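Local coordinates for NAD-dependent aldehyde dehydrogenase (Burkholderia multivorans, PDB 5UJU) that catalyses the NAD-dependent oxidation of aldehydes to carboxylic acids, at the interface of chains A and B. Coordinates in Å, arbitrary orientation; residue numbers count along the deposited sequence, not the author numbering. Chains: chain A/B, NAD-dependent aldehyde dehydrogenase.

Contact 1 and contact 2 lie about 34 Å apart, measured between the centres of their C-alpha atoms, on one two-fold symmetric interface. Strand 554-562 of chain B reaches into chain A at contact 1, and at contact 2 the same strand of chain A, together with strands 181-188 and 191-204, lies against chain B. B:Gln558 and A:Phe531 of contact 1 return in contact 2 as A:Gln558 and B:Phe531, so the two patches overlap along the sequence. Each chain thus both gives and receives a strand. This reciprocal exchange is typical of aldehyde dehydrogenase dimers, so the pair is likely the biological one.

Contact 1: the interface of chains A and B. Residues chain A 505-506, 509-511, 531, 534-536, 543; chain B 555-558.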
# COMPACT_ATOMS: atom_id res chain seq x y z
N ALA A 505 -16.93 1.04 17.09
CA ALA A 505 -16.50 0.53 15.79
C ALA A 505 -15.23 1.21 15.31
O ALA A 505 -14.33 0.56 14.76
CB ALA A 505 -17.63 0.70 14.77
N VAL A 506 -15.13 2.53 15.52
CA VAL A 506 -13.93 3.26 15.14
C VAL A 506 -12.74 2.78 15.96
O VAL A 506 -11.65 2.55 15.41
CB VAL A 506 -14.15 4.78 15.30
CG1 VAL A 506 -12.84 5.53 15.36
CG2 VAL A 506 -14.97 5.27 14.13
N GLY A 509 -11.88 -0.67 14.75
CA GLY A 509 -11.67 -0.77 13.32
C GLY A 509 -12.52 -1.83 12.66
O GLY A 509 -12.01 -2.66 11.89
N VAL A 510 -13.83 -1.82 12.93
CA VAL A 510 -14.72 -2.90 12.52
C VAL A 510 -16.02 -2.30 12.00
O VAL A 510 -16.53 -1.32 12.54
CB VAL A 510 -14.98 -3.88 13.69
CG1 VAL A 510 -15.58 -3.16 14.89
CG2 VAL A 510 -15.85 -5.05 13.25
N ALA A 511 -16.54 -2.90 10.94
CA ALA A 511 -17.79 -2.45 10.34
C ALA A 511 -18.97 -2.70 11.29
O ALA A 511 -19.05 -3.75 11.94
CB ALA A 511 -18.03 -3.17 9.01
N PHE A 531 -17.29 -2.56 2.53
CA PHE A 531 -15.90 -2.98 2.70
C PHE A 531 -15.86 -4.21 3.58
O PHE A 531 -16.38 -4.19 4.71
CB PHE A 531 -15.07 -1.86 3.32
CG PHE A 531 -14.99 -0.62 2.47
CD1 PHE A 531 -14.17 -0.58 1.35
CD2 PHE A 531 -15.73 0.51 2.81
CE1 PHE A 531 -14.09 0.56 0.57
CE2 PHE A 531 -15.67 1.65 2.04
CZ PHE A 531 -14.84 1.67 0.91
N THR A 534 -11.53 -3.91 7.49
CA THR A 534 -11.03 -2.55 7.32
C THR A 534 -9.54 -2.49 7.01
O THR A 534 -9.11 -1.54 6.35
CB THR A 534 -11.29 -1.71 8.58
OG1 THR A 534 -10.54 -2.26 9.68
CG2 THR A 534 -12.79 -1.68 8.92
N GLY A 535 -8.77 -3.48 7.45
CA GLY A 535 -7.33 -3.37 7.46
C GLY A 535 -6.75 -2.67 8.68
O GLY A 535 -5.53 -2.44 8.73
N ALA A 536 -7.58 -2.31 9.67
CA ALA A 536 -7.12 -1.58 10.85
C ALA A 536 -6.93 -2.43 12.10
O ALA A 536 -6.28 -1.98 13.04
CB ALA A 536 -8.11 -0.44 11.20
N ALA A 543 -8.45 -4.25 3.21
CA ALA A 543 -9.89 -4.23 3.00
C ALA A 543 -10.23 -4.71 1.59
O ALA A 543 -9.53 -4.38 0.63
CB ALA A 543 -10.46 -2.83 3.18
N ARG B 555 -7.95 4.50 6.95
CA ARG B 555 -8.87 3.40 6.72
C ARG B 555 -10.29 3.94 6.73
O ARG B 555 -10.54 5.10 7.10
CB ARG B 555 -8.71 2.28 7.76
CG ARG B 555 -7.29 1.69 7.90
CD ARG B 555 -6.96 0.70 6.76
NE ARG B 555 -6.76 1.39 5.49
CZ ARG B 555 -7.06 0.86 4.30
NH1 ARG B 555 -6.86 1.58 3.19
NH2 ARG B 555 -7.58 -0.35 4.21
N VAL B 556 -11.24 3.11 6.31
CA VAL B 556 -12.65 3.49 6.26
C VAL B 556 -13.42 2.52 7.14
O VAL B 556 -13.38 1.30 6.92
CB VAL B 556 -13.21 3.48 4.83
CG1 VAL B 556 -14.66 3.99 4.81
CG2 VAL B 556 -12.32 4.30 3.89
N VAL B 557 -14.10 3.05 8.15
CA VAL B 557 -14.96 2.26 9.03
C VAL B 557 -16.39 2.62 8.68
O VAL B 557 -16.77 3.79 8.78
CB VAL B 557 -14.65 2.51 10.51
CG1 VAL B 557 -15.72 1.88 11.40
CG2 VAL B 557 -13.28 1.95 10.85
N GLN B 558 -17.17 1.63 8.25
CA GLN B 558 -18.54 1.88 7.81
C GLN B 558 -19.56 1.43 8.85
O GLN B 558 -19.28 0.62 9.73
CB GLN B 558 -18.83 1.17 6.49
CG GLN B 558 -18.98 -0.33 6.63
CD GLN B 558 -19.45 -0.98 5.33
OE1 GLN B 558 -18.79 -0.89 4.29
NE2 GLN B 558 -20.62 -1.62 5.38
O HOH W 1 -10.95 0.42 5.06
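Two side chains at either end of a short stretch of B strand 554-562 hold this dimer contact by hydrogen bonds to the A backbone, and two valines fill the span between them. B:Arg555 is bent at chi2 and chi3, so that its NH2 donates to the backbone carbonyl A:Thr534 O at 2.9 Å. The guanidinium sits tilted to that bond, but NH2 arrives in the carbonyl plane, with an angle of 154° at the oxygen. At the other end B:Gln558 has its CG in the crowded position between backbone N and carbonyl carbon (chi1 73°) and then runs out extended. The amide oxygen B:Gln558 OE1 accepts from A:Phe531 N at 2.9 Å, with the donor above the amide plane.

The A:Phe531 ring stands nearly perpendicular to that amide and crosses B:Val556 obliquely, the ring atom A:Phe531 CE2 lying 3.8 Å from the methyl B:Val556 CG1. B:Val557 points the other way and has the most surface hidden by the partner in this patch. B:Val557 CG1, anti to the backbone N, reaches within 3.5 Å of A:Val510 O, near the end of helix 495-508, while B:Val557 CG2 packs 4.0 Å from A:Gly509 CA. Water 1 bridges the B:Val556 backbone to A:Thr534 O: it lies 3.0 Å from B:Val556 N and also joins B:Val556 O to A:Thr534 O, so the threonine carbonyl serves both the arginine and the water.

Behind this shell A:Thr534 is fixed by its own hydroxyl. OG1 takes the crowded position (chi1 64°), which turns the methyl CG2 toward B:Val556 O. The hydroxyl ties together the helix-end turn and the loop that presents the carbonyl: A:Thr534 OG1 accepts from A:Ala536 N at 3.0 Å and donates to A:Gly509 O at 2.7 Å, approaching from above that carbonyl's plane.

Contact 2: the interface of chains A and B. Residues chain A 179, 182-184, 198, 200, 558; chain B 29-32, 529-531.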
# COMPACT_ATOMS: atom_id res chain seq x y z
N PRO A 179 -1.07 8.94 -17.27
CA PRO A 179 -0.98 9.16 -18.72
C PRO A 179 0.09 8.28 -19.35
O PRO A 179 1.09 7.92 -18.71
CB PRO A 179 -0.61 10.64 -18.84
CG PRO A 179 0.21 10.89 -17.61
CD PRO A 179 -0.48 10.06 -16.51
N ALA A 182 3.46 12.62 -21.52
CA ALA A 182 3.16 14.00 -21.18
C ALA A 182 4.18 14.91 -21.85
O ALA A 182 5.35 14.54 -21.97
CB ALA A 182 3.16 14.22 -19.66
N HIS A 183 3.72 16.07 -22.30
CA HIS A 183 4.61 17.12 -22.78
C HIS A 183 4.92 18.06 -21.62
O HIS A 183 4.04 18.78 -21.15
CB HIS A 183 4.00 17.89 -23.95
CG HIS A 183 4.91 18.94 -24.50
ND1 HIS A 183 5.88 18.66 -25.44
CD2 HIS A 183 5.00 20.26 -24.24
CE1 HIS A 183 6.53 19.78 -25.74
NE2 HIS A 183 6.01 20.76 -25.03
N TRP A 184 6.17 18.06 -21.18
CA TRP A 184 6.62 18.83 -20.03
C TRP A 184 7.41 20.01 -20.56
O TRP A 184 8.50 19.83 -21.11
CB TRP A 184 7.47 17.95 -19.12
CG TRP A 184 7.87 18.58 -17.83
CD1 TRP A 184 7.20 18.49 -16.64
CD2 TRP A 184 9.05 19.35 -17.57
NE1 TRP A 184 7.87 19.18 -15.66
CE2 TRP A 184 9.01 19.71 -16.20
CE3 TRP A 184 10.12 19.78 -18.35
CZ2 TRP A 184 10.01 20.49 -15.61
CZ3 TRP A 184 11.12 20.55 -17.76
CH2 TRP A 184 11.05 20.90 -16.40
N LYS A 198 7.76 13.13 -21.59
CA LYS A 198 7.78 12.10 -20.58
C LYS A 198 7.00 10.91 -21.11
O LYS A 198 5.99 11.07 -21.80
CB LYS A 198 7.16 12.59 -19.26
CG LYS A 198 7.65 13.95 -18.77
CD LYS A 198 9.14 13.93 -18.47
CE LYS A 198 9.65 15.27 -17.92
NZ LYS A 198 9.21 15.51 -16.52
N TYR A 200 5.45 7.08 -19.64
CA TYR A 200 5.18 6.33 -18.42
C TYR A 200 4.75 4.92 -18.80
O TYR A 200 3.74 4.74 -19.49
CB TYR A 200 4.12 7.02 -17.55
CG TYR A 200 4.47 8.46 -17.25
CD1 TYR A 200 5.31 8.79 -16.19
CD2 TYR A 200 3.97 9.50 -18.03
CE1 TYR A 200 5.65 10.10 -15.92
CE2 TYR A 200 4.29 10.83 -17.76
CZ TYR A 200 5.13 11.12 -16.70
OH TYR A 200 5.46 12.42 -16.42
N GLN A 558 9.31 5.57 -15.72
CA GLN A 558 9.21 6.65 -16.68
C GLN A 558 10.51 6.84 -17.44
O GLN A 558 11.57 6.35 -17.05
CB GLN A 558 8.86 7.96 -15.99
CG GLN A 558 9.99 8.53 -15.18
CD GLN A 558 9.63 9.89 -14.62
OE1 GLN A 558 8.68 10.03 -13.83
NE2 GLN A 558 10.36 10.91 -15.05
N GLU B 29 -2.41 14.29 -12.67
CA GLU B 29 -2.94 13.44 -13.73
C GLU B 29 -2.37 13.78 -15.10
O GLU B 29 -2.09 12.87 -15.89
CB GLU B 29 -4.46 13.52 -13.76
CG GLU B 29 -5.11 12.53 -14.71
CD GLU B 29 -6.60 12.36 -14.45
OE1 GLU B 29 -7.19 13.25 -13.79
OE2 GLU B 29 -7.18 11.34 -14.87
N SER B 30 -2.17 15.06 -15.41
CA SER B 30 -1.66 15.39 -16.74
C SER B 30 -0.13 15.29 -16.81
O SER B 30 0.42 14.85 -17.82
CB SER B 30 -2.14 16.77 -17.18
OG SER B 30 -1.50 17.81 -16.47
N ARG B 31 0.56 15.67 -15.73
CA ARG B 31 2.01 15.48 -15.59
C ARG B 31 2.82 16.36 -16.54
O ARG B 31 3.95 16.02 -16.90
CB ARG B 31 2.39 14.00 -15.72
CG ARG B 31 1.66 13.16 -14.67
CD ARG B 31 2.28 11.80 -14.39
NE ARG B 31 3.48 11.86 -13.55
CZ ARG B 31 3.48 12.03 -12.23
NH1 ARG B 31 2.33 12.19 -11.55
NH2 ARG B 31 4.64 12.05 -11.58
N GLY B 32 2.25 17.49 -16.95
CA GLY B 32 3.04 18.55 -17.55
C GLY B 32 3.81 19.31 -16.48
O GLY B 32 3.96 18.88 -15.34
N SER B 529 5.33 15.63 -12.18
CA SER B 529 5.64 15.03 -13.47
C SER B 529 6.57 13.83 -13.27
O SER B 529 6.30 12.74 -13.81
CB SER B 529 6.27 16.05 -14.42
OG SER B 529 6.51 15.48 -15.70
N ASP B 530 7.64 14.00 -12.50
CA ASP B 530 8.64 12.97 -12.30
C ASP B 530 8.38 12.21 -11.00
O ASP B 530 8.41 12.79 -9.91
CB ASP B 530 10.04 13.59 -12.27
CG ASP B 530 10.36 14.38 -13.55
OD1 ASP B 530 10.02 13.90 -14.65
OD2 ASP B 530 10.94 15.48 -13.44
N PHE B 531 8.17 10.90 -11.11
CA PHE B 531 8.19 10.05 -9.94
C PHE B 531 9.63 9.95 -9.43
O PHE B 531 10.55 9.63 -10.19
CB PHE B 531 7.66 8.66 -10.28
CG PHE B 531 6.23 8.66 -10.72
CD1 PHE B 531 5.21 8.85 -9.79
CD2 PHE B 531 5.90 8.46 -12.04
CE1 PHE B 531 3.88 8.86 -10.20
CE2 PHE B 531 4.59 8.45 -12.45
CZ PHE B 531 3.56 8.65 -11.53
O HOH W 2 5.95 19.40 -13.43
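Where helix 18-30 of chain B ends, B:Arg31 takes a left-handed backbone conformation (phi 69°, psi 27°) that carries the chain into B:Gly32. B:Ser529 OG donates to B:Arg31 O at 2.9 Å, and B:Arg31 NE donates to B:Ser529 O at 3.0 Å, tying the helix end to loop 529-531. The guanidinium turns an edge to the ring of A:Tyr200, the planes nearly perpendicular, while one of its faces lies against the ring of B:Phe531. A:Tyr200 OH donates to the same B:Ser529 O at 2.8 Å, from above the carbonyl plane, so two donors grip that oxygen.

A:Lys198, bent at chi2 and chi4, brings NZ over the rim of one face of A:Trp184. There A:Lys198 NZ donates to B:Ser529 OG at 2.8 Å and makes a salt bridge with B:Asp530 OD1 at 2.6 Å. A:Gln558 NE2 donates to the same B:Asp530 OD1 at 3.0 Å, nearly in its own amide plane; both donors come from above the carboxylate plane, and together they would be expected to stabilise the charged aspartate. The indole NE1 of A:Trp184 reaches water 2, which passes the link on to B:Gly32 O.

In the fold, three A strands project from their own subunit: the paired strands 181-188 and 191-204 lie across the helix end and loop 529-531 of chain B, and the C-terminal strand 554-562 reaches the loop.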